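Local coordinates for protein xylooligosaccharide oxidase (Myceliophthora thermophila, PDB 5L6G) that oxidises the C1 hydroxyl of xylooligosaccharides and related sugars to lactones, using a bicovalently bound FAD and reducing molecular oxygen to hydrogen peroxide, at residues Thr44-Asp49 against Ala62-Pro67. Sequence-based numbering, arbitrary orientation.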
loop_
_atom_site.group_PDB
_atom_site.type_symbol
_atom_site.label_atom_id
_atom_site.label_comp_id
_atom_site.label_asym_id
_atom_site.label_seq_id
_atom_site.Cartn_x
_atom_site.Cartn_y
_atom_site.Cartn_z
ATOM N N THR A 44 5.113 -6.109 29.157
ATOM C CA THR A 44 6.103 -6.442 28.124
ATOM C C THR A 44 5.578 -6.151 26.725
ATOM O O THR A 44 6.348 -5.770 25.838
ATOM C CB THR A 44 6.479 -7.947 28.170
ATOM O OG1 THR A 44 7.089 -8.258 29.428
ATOM C CG2 THR A 44 7.434 -8.332 27.026
ATOM N N GLU A 45 4.271 -6.321 26.530
ATOM C CA GLU A 45 3.681 -6.285 25.189
ATOM C C GLU A 45 3.477 -4.869 24.685
ATOM O O GLU A 45 3.150 -4.694 23.521
ATOM C CB GLU A 45 2.331 -7.004 25.144
ATOM C CG GLU A 45 2.373 -8.434 25.642
ATOM C CD GLU A 45 2.371 -8.503 27.155
ATOM O OE1 GLU A 45 1.343 -8.123 27.776
ATOM O OE2 GLU A 45 3.409 -8.911 27.722
ATOM N N TRP A 46 3.634 -3.873 25.560
ATOM C CA TRP A 46 3.517 -2.478 25.161
ATOM C C TRP A 46 4.524 -2.172 24.073
ATOM O O TRP A 46 4.168 -1.657 23.015
ATOM C CB TRP A 46 3.772 -1.545 26.339
ATOM C CG TRP A 46 3.691 -0.111 25.948
ATOM C CD1 TRP A 46 4.723 0.696 25.551
ATOM C CD2 TRP A 46 2.506 0.684 25.874
ATOM N NE1 TRP A 46 4.248 1.950 25.251
ATOM C CE2 TRP A 46 2.893 1.971 25.446
ATOM C CE3 TRP A 46 1.158 0.438 26.139
ATOM C CZ2 TRP A 46 1.974 3.010 25.279
ATOM C CZ3 TRP A 46 0.250 1.471 25.990
ATOM C CH2 TRP A 46 0.662 2.742 25.555
ATOM N N LYS A 47 5.782 -2.501 24.353
ATOM C CA LYS A 47 6.880 -2.251 23.430
ATOM C C LYS A 47 6.540 -2.837 22.064
ATOM O O LYS A 47 6.634 -2.157 21.050
ATOM C CB LYS A 47 8.178 -2.859 23.988
ATOM C CG LYS A 47 9.416 -2.646 23.128
ATOM C CD LYS A 47 10.015 -1.261 23.317
ATOM C CE LYS A 47 11.205 -1.058 22.384
ATOM N NZ LYS A 47 11.636 0.367 22.324
ATOM N N THR A 48 6.100 -4.086 22.048
ATOM C CA THR A 48 5.751 -4.761 20.812
ATOM C C THR A 48 4.588 -4.075 20.124
ATOM O O THR A 48 4.676 -3.712 18.951
ATOM C CB THR A 48 5.361 -6.217 21.099
ATOM O OG1 THR A 48 6.485 -6.882 21.670
ATOM C CG2 THR A 48 4.935 -6.944 19.842
ATOM N N ASP A 49 3.492 -3.878 20.860
ATOM C CA ASP A 49 2.288 -3.296 20.260
ATOM C C ASP A 49 2.477 -1.851 19.798
ATOM O O ASP A 49 1.906 -1.440 18.789
ATOM C CB ASP A 49 1.105 -3.393 21.236
ATOM C CG ASP A 49 0.527 -4.805 21.315
ATOM O OD1 ASP A 49 0.833 -5.629 20.421
ATOM O OD2 ASP A 49 -0.240 -5.096 22.256
ATOM N N ALA A 62 -1.562 7.058 23.664
ATOM C CA ALA A 62 -2.262 7.253 24.933
ATOM C C ALA A 62 -2.553 5.905 25.596
ATOM O O ALA A 62 -2.442 5.744 26.812
ATOM C CB ALA A 62 -3.549 8.012 24.685
ATOM N N ALA A 63 -2.940 4.940 24.770
ATOM C CA ALA A 63 -3.300 3.616 25.242
ATOM C C ALA A 63 -3.448 2.725 24.030
ATOM O O ALA A 63 -3.544 3.200 22.901
ATOM C CB ALA A 63 -4.603 3.650 26.023
ATOM N N ILE A 64 -3.427 1.426 24.266
ATOM C CA ILE A 64 -3.542 0.455 23.175
ATOM C C ILE A 64 -4.647 -0.524 23.507
ATOM O O ILE A 64 -4.516 -1.319 24.442
ATOM C CB ILE A 64 -2.215 -0.302 22.960
ATOM C CG1 ILE A 64 -1.103 0.680 22.604
ATOM C CG2 ILE A 64 -2.399 -1.356 21.869
ATOM C CD1 ILE A 64 0.272 0.047 22.470
ATOM N N ALA A 65 -5.749 -0.419 22.777
ATOM C CA ALA A 65 -6.841 -1.368 22.899
ATOM C C ALA A 65 -6.457 -2.586 22.072
ATOM O O ALA A 65 -5.852 -2.464 21.018
ATOM C CB ALA A 65 -8.144 -0.757 22.400
ATOM N N LYS A 66 -6.831 -3.753 22.565
ATOM C CA LYS A 66 -6.442 -5.010 21.974
ATOM C C LYS A 66 -7.720 -5.825 21.669
ATOM O O LYS A 66 -7.969 -6.856 22.279
ATOM C CB LYS A 66 -5.522 -5.699 22.973
ATOM C CG LYS A 66 -4.826 -6.936 22.491
ATOM C CD LYS A 66 -3.870 -7.451 23.568
ATOM C CE LYS A 66 -4.574 -7.961 24.813
ATOM N NZ LYS A 66 -3.603 -8.669 25.693
ATOM N N PRO A 67 -8.546 -5.342 20.733
ATOM C CA PRO A 67 -9.846 -5.980 20.536
ATOM C C PRO A 67 -9.746 -7.416 20.017
ATOM O O PRO A 67 -8.858 -7.723 19.231
ATOM C CB PRO A 67 -10.512 -5.104 19.467
ATOM C CG PRO A 67 -9.391 -4.431 18.773
ATOM C CD PRO A 67 -8.413 -4.155 19.883
#
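The indole of Trp-46 takes the methyl end of Ile-64 over one face. Ile-64 CD1 lies 3.9 Å from the centroid of the six-membered ring of Trp-46 and 16° off its normal, a CH-pi contact. At the ring edge, near its plane, Trp-46 CH2 comes within 4.1 Å of Ala-63 CA. Arg-41, Pro-61 and Thr-39 also touch the Trp-46 side chain. Trp-46 CG is anti to the backbone N (chi1 179°), which carries the benzo end of the ring out from the helix to the strand. There Trp-46 CZ3 meets Ile-64 CG1 at 3.7 Å. Ile-64 CG1 is anti to its own carbonyl carbon, and the chain runs on extended to CD1 (chi2 176°). This places CD1 between the indole and Asp-49. Asp-49 CB touches Ile-64 CD1 at 3.7 Å, and Ile-64 CG2 is next at 4.1 Å. The aspartate therefore offers its methylene to the isoleucine, while its carboxylate binds other partners. OD2 is hydrogen-bonded to Thr-39 OG1, and OD1 forms a salt bridge with Arg-114. Lys-66 NZ stays 6.0 Å from Asp-49 OD2, so any attraction acts at a distance. An alanine in place of Trp-46 would probably open a gap beside Ile-64 and leave its CD1 methyl without the ring face it packs on. The contact joins helix 45-50 to strand 63-65 of the four-stranded mixed sheet, a strand of the FAD-binding domain, away from the sugar site. At closest approach the axes of segments 45-49 and 63-65 are 10.0 Å apart, and side chains bridge the distance. No hydrogen bond crosses between the segments. Cohesion therefore rests on apolar burial, and Asp-49 can border this patch because its charge is met at the carboxylate end.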